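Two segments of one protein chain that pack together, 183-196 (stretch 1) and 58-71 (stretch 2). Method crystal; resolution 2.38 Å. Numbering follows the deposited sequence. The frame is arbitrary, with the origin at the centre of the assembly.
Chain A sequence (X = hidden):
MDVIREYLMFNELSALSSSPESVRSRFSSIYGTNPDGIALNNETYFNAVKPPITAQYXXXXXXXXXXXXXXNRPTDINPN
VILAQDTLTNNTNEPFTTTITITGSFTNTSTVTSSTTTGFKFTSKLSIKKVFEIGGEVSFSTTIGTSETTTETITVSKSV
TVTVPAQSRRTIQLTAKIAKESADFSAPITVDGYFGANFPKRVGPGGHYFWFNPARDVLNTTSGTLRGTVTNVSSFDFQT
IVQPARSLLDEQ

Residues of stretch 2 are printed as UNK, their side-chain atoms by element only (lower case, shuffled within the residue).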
# COMPACT_ATOMS: atom_id res chain seq x y z
N ALA A 183 2.47 -8.96 5.07
CA ALA A 183 1.89 -8.38 6.25
C ALA A 183 0.80 -7.42 5.83
O ALA A 183 0.99 -6.61 4.92
CB ALA A 183 2.95 -7.65 7.07
N ASP A 184 -0.36 -7.53 6.47
CA ASP A 184 -1.38 -6.48 6.38
C ASP A 184 -1.01 -5.31 7.27
O ASP A 184 -0.36 -5.48 8.31
CB ASP A 184 -2.76 -7.01 6.78
CG ASP A 184 -3.31 -7.99 5.79
OD1 ASP A 184 -2.96 -7.90 4.59
OD2 ASP A 184 -4.09 -8.87 6.19
N PHE A 185 -1.44 -4.12 6.87
CA PHE A 185 -1.29 -2.96 7.73
C PHE A 185 -2.55 -2.10 7.74
O PHE A 185 -3.40 -2.21 6.86
CB PHE A 185 -0.02 -2.16 7.38
CG PHE A 185 0.01 -1.63 5.97
CD1 PHE A 185 -0.67 -0.45 5.62
CD2 PHE A 185 0.74 -2.29 4.98
CE1 PHE A 185 -0.63 0.05 4.31
CE2 PHE A 185 0.79 -1.81 3.66
CZ PHE A 185 0.09 -0.63 3.32
N SER A 186 -2.70 -1.29 8.77
CA SER A 186 -3.80 -0.33 8.85
C SER A 186 -3.32 0.86 9.66
O SER A 186 -2.30 0.79 10.34
CB SER A 186 -5.05 -0.96 9.47
OG SER A 186 -4.81 -1.42 10.79
N ALA A 187 -4.03 1.97 9.52
CA ALA A 187 -3.79 3.18 10.28
C ALA A 187 -5.12 3.92 10.40
O ALA A 187 -5.92 3.92 9.46
CB ALA A 187 -2.77 4.06 9.57
N PRO A 188 -5.39 4.52 11.58
CA PRO A 188 -6.58 5.36 11.70
C PRO A 188 -6.42 6.65 10.88
O PRO A 188 -5.33 7.23 10.82
CB PRO A 188 -6.63 5.68 13.19
CG PRO A 188 -5.18 5.56 13.66
CD PRO A 188 -4.60 4.46 12.83
N ILE A 189 -7.49 7.05 10.20
CA ILE A 189 -7.60 8.38 9.62
C ILE A 189 -8.45 9.23 10.57
O ILE A 189 -9.51 8.79 11.02
CB ILE A 189 -8.31 8.37 8.24
CG1 ILE A 189 -7.69 7.33 7.27
CG2 ILE A 189 -8.42 9.80 7.67
CD1 ILE A 189 -6.42 7.77 6.64
N THR A 190 -7.99 10.45 10.86
CA THR A 190 -8.75 11.34 11.74
C THR A 190 -8.87 12.75 11.16
O THR A 190 -7.92 13.26 10.56
CB THR A 190 -8.15 11.44 13.16
OG1 THR A 190 -6.84 12.01 13.08
CG2 THR A 190 -8.09 10.07 13.84
N VAL A 191 -10.03 13.36 11.35
CA VAL A 191 -10.25 14.73 10.92
C VAL A 191 -10.40 15.65 12.15
O VAL A 191 -11.12 15.33 13.09
CB VAL A 191 -11.45 14.84 9.92
CG1 VAL A 191 -11.94 16.27 9.81
CG2 VAL A 191 -11.05 14.31 8.55
N ASP A 192 -9.70 16.78 12.13
CA ASP A 192 -9.82 17.79 13.18
C ASP A 192 -9.77 19.18 12.56
O ASP A 192 -9.11 19.38 11.54
CB ASP A 192 -8.72 17.62 14.25
CG ASP A 192 -7.32 17.77 13.68
OD1 ASP A 192 -6.80 18.90 13.72
OD2 ASP A 192 -6.75 16.75 13.20
N GLY A 193 -10.46 20.13 13.19
CA GLY A 193 -10.52 21.50 12.68
C GLY A 193 -11.93 21.97 12.42
O GLY A 193 -12.88 21.45 13.00
N TYR A 194 -12.09 22.93 11.51
CA TYR A 194 -13.34 23.70 11.42
C TYR A 194 -13.90 23.86 10.02
O TYR A 194 -13.16 23.78 9.03
CB TYR A 194 -13.16 25.10 12.06
CG TYR A 194 -12.64 25.06 13.48
CD1 TYR A 194 -11.27 24.92 13.73
CD2 TYR A 194 -13.50 25.17 14.57
CE1 TYR A 194 -10.77 24.86 15.02
CE2 TYR A 194 -13.01 25.13 15.88
CZ TYR A 194 -11.64 24.96 16.09
OH TYR A 194 -11.12 24.92 17.36
N PHE A 195 -15.22 24.06 9.96
CA PHE A 195 -15.92 24.57 8.79
C PHE A 195 -16.47 25.97 9.09
O PHE A 195 -16.72 26.31 10.26
CB PHE A 195 -17.08 23.67 8.42
CG PHE A 195 -16.68 22.40 7.70
CD1 PHE A 195 -16.12 21.34 8.39
CD2 PHE A 195 -16.94 22.25 6.35
CE1 PHE A 195 -15.78 20.17 7.74
CE2 PHE A 195 -16.62 21.08 5.69
CZ PHE A 195 -16.04 20.03 6.38
N GLY A 196 -16.68 26.75 8.04
CA GLY A 196 -17.22 28.11 8.15
C GLY A 196 -18.56 28.20 7.45
O GLY A 196 -18.86 27.39 6.59
N UNK A 58 -8.68 32.23 9.85
CA UNK A 58 -7.70 31.27 10.37
C UNK A 58 -8.26 30.02 11.01
O UNK A 58 -7.74 29.54 12.02
N UNK A 59 -9.32 29.49 10.41
CA UNK A 59 -9.96 28.25 10.85
C UNK A 59 -9.76 27.18 9.78
O UNK A 59 -10.37 27.24 8.72
o UNK A 59 -12.72 31.29 15.84
c UNK A 59 -12.40 30.63 14.68
c UNK A 59 -11.75 30.64 12.37
c UNK A 59 -12.13 28.54 13.50
c UNK A 59 -12.05 31.34 13.54
c UNK A 59 -11.45 28.47 11.08
c UNK A 59 -11.78 29.23 12.34
c UNK A 59 -12.45 29.24 14.67
N UNK A 60 -8.88 26.22 10.06
CA UNK A 60 -8.53 25.18 9.09
C UNK A 60 -9.05 23.82 9.51
O UNK A 60 -9.54 23.64 10.62
c UNK A 60 -5.67 28.77 6.97
c UNK A 60 -6.27 27.77 6.21
c UNK A 60 -6.52 26.42 8.18
c UNK A 60 -6.70 26.62 6.82
c UNK A 60 -5.92 27.44 8.94
o UNK A 60 -5.25 29.92 6.35
c UNK A 60 -7.02 25.15 8.84
c UNK A 60 -5.49 28.61 8.34
N UNK A 61 -8.94 22.85 8.60
CA UNK A 61 -9.44 21.50 8.84
C UNK A 61 -8.58 20.48 8.10
O UNK A 61 -8.33 20.61 6.89
c UNK A 61 -10.91 21.40 8.42
s UNK A 61 -11.69 19.83 8.75
N UNK A 62 -8.12 19.48 8.85
CA UNK A 62 -7.11 18.55 8.38
C UNK A 62 -7.58 17.13 8.48
O UNK A 62 -8.33 16.78 9.39
o UNK A 62 -3.71 23.96 9.62
c UNK A 62 -5.61 20.91 10.38
c UNK A 62 -5.27 20.08 9.30
c UNK A 62 -4.39 20.58 8.34
c UNK A 62 -4.23 22.68 9.51
c UNK A 62 -5.82 18.68 9.20
c UNK A 62 -3.87 21.88 8.44
c UNK A 62 -5.10 22.21 10.48
N UNK A 63 -7.16 16.32 7.52
CA UNK A 63 -7.20 14.86 7.60
C UNK A 63 -5.78 14.37 7.94
O UNK A 63 -4.78 14.99 7.55
c UNK A 63 -7.02 14.76 5.01
c UNK A 63 -6.64 14.18 2.58
n UNK A 63 -6.90 15.47 1.89
c UNK A 63 -7.45 13.90 3.83
c UNK A 63 -7.71 14.26 6.29
N UNK A 64 -5.72 13.29 8.71
CA UNK A 64 -4.48 12.78 9.28
C UNK A 64 -4.44 11.27 9.14
O UNK A 64 -5.47 10.62 9.26
o UNK A 64 -5.77 15.01 11.26
n UNK A 64 -3.55 15.30 11.28
c UNK A 64 -4.62 14.56 11.12
c UNK A 64 -4.38 13.09 10.79
N UNK A 65 -3.25 10.73 8.92
CA UNK A 65 -3.00 9.30 9.01
C UNK A 65 -2.23 9.09 10.31
O UNK A 65 -1.27 9.81 10.59
c UNK A 65 -2.21 8.75 7.78
c UNK A 65 -2.92 9.13 6.47
c UNK A 65 -2.02 7.24 7.86
N UNK A 66 -2.68 8.15 11.12
CA UNK A 66 -1.99 7.84 12.37
C UNK A 66 -0.88 6.83 12.12
O UNK A 66 -0.46 6.60 10.98
N UNK A 67 -0.43 6.20 13.20
CA UNK A 67 0.66 5.24 13.14
C UNK A 67 0.15 3.97 12.48
O UNK A 67 -0.91 3.45 12.85
c UNK A 67 1.19 4.95 14.56
c UNK A 67 2.50 4.18 14.51
o UNK A 67 1.39 6.19 15.24
N UNK A 68 0.93 3.50 11.50
CA UNK A 68 0.68 2.27 10.78
C UNK A 68 0.98 1.07 11.67
O UNK A 68 2.07 0.98 12.23
c UNK A 68 1.33 3.41 8.60
c UNK A 68 1.58 2.20 9.50
c UNK A 68 1.34 0.89 8.72
N UNK A 69 0.01 0.17 11.83
CA UNK A 69 0.24 -1.08 12.55
C UNK A 69 0.27 -2.22 11.56
O UNK A 69 -0.59 -2.30 10.68
o UNK A 69 -0.21 1.23 16.24
c UNK A 69 -1.18 -0.13 14.51
c UNK A 69 -0.15 0.18 15.60
c UNK A 69 -0.83 -1.34 13.62
n UNK A 69 0.78 -0.74 15.83
N UNK A 70 1.25 -3.10 11.71
CA UNK A 70 1.44 -4.24 10.81
C UNK A 70 1.02 -5.53 11.48
O UNK A 70 1.19 -5.71 12.69
c UNK A 70 4.07 -2.11 7.55
c UNK A 70 3.46 -3.16 9.65
c UNK A 70 3.89 -2.01 10.32
c UNK A 70 3.56 -3.19 8.26
c UNK A 70 4.49 -0.99 8.24
o UNK A 70 5.00 0.07 7.54
c UNK A 70 4.40 -0.92 9.62
c UNK A 70 2.91 -4.35 10.40
N UNK A 71 0.45 -6.44 10.69
CA UNK A 71 0.09 -7.77 11.16
C UNK A 71 0.58 -8.76 10.13
O UNK A 71 0.18 -8.70 8.97
c UNK A 71 -1.45 -7.93 11.36
c UNK A 71 -1.78 -9.30 11.95
c UNK A 71 -2.00 -6.84 12.27
O HOH W 1 -11.62 25.22 7.18
O HOH W 2 -3.41 -4.05 10.98

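Position 58 has no side-chain atoms and touches nothing on stretch 1. Its phi is positive, in a Schellman motif after a helix. It is Gly58.

Position 59 has one carbon, then a six-carbon ring bearing one oxygen. The ring turns its edge to the face of the Tyr194 ring, planes at 86°. It is Tyr59.

Position 60 has the same atoms, but its CB points away from stretch 1. It is Tyr60. Tyr194 N donates to Tyr60 O at 2.8 Å.

Position 61 has one carbon and one sulfur. The sulfur lies 3.7 Å from Val191 CG1 and also approaches the Phe195 ring. It is Cys61. Opposite it, Gly193 has no CB; an ideal one would clash with Tyr60 O and Cys61 CA.

Position 62 again has a carbon and a six-carbon ring with one oxygen, on the same sheet face as Asp192. It is Tyr62. Its N and O both bond to the backbone of Asp192.

Position 63 has four carbons in a row ending in nitrogen. CB lies 4.0 Å from Val191 CG2, while the chain end leads away. It is Lys63.

Position 64 has two carbons, the second carrying one oxygen and one nitrogen. Its end comes nearer to Thr190 and Asp192. It is Asn64; the amide is probably turned over in the model.

Position 65 has one carbon carrying two more. They meet Ala187 CB and Ile189 CD1. It is Val65.

Position 66 has no side-chain atoms. An ideal CB would lie 2.8 Å from Pro188 CG, a clash. It is Gly66, and its N donates to Pro188 O at 2.8 Å.

Position 67 has one carbon carrying an oxygen and a carbon, with CB pointing away. It is Thr67.

Position 68 has one carbon carrying two more, near Phe185 and Ala187. It is Val68; CG1 lies 3.6 Å from Phe185 CB.

Position 69 has three carbons, the third carrying oxygen and nitrogen. The end leads away. It is Gln69, paired through its backbone with Ser186.

Position 70 has one carbon and a six-carbon ring bearing oxygen, packed on Phe185 CB. It is Tyr70.

Position 71 has one carbon carrying two more, on the face with Asp184. It is Val71; its N donates to Asp184 O at 2.7 Å.

The contact is antiparallel backbone pairing in two ladders. The register shifts by one between them, where the loop at Gly66 to Val68 intervenes. Apolar side chains add packing along one face.

Stretch 2, residues 58-71: GYYCYKNVGTVQYV
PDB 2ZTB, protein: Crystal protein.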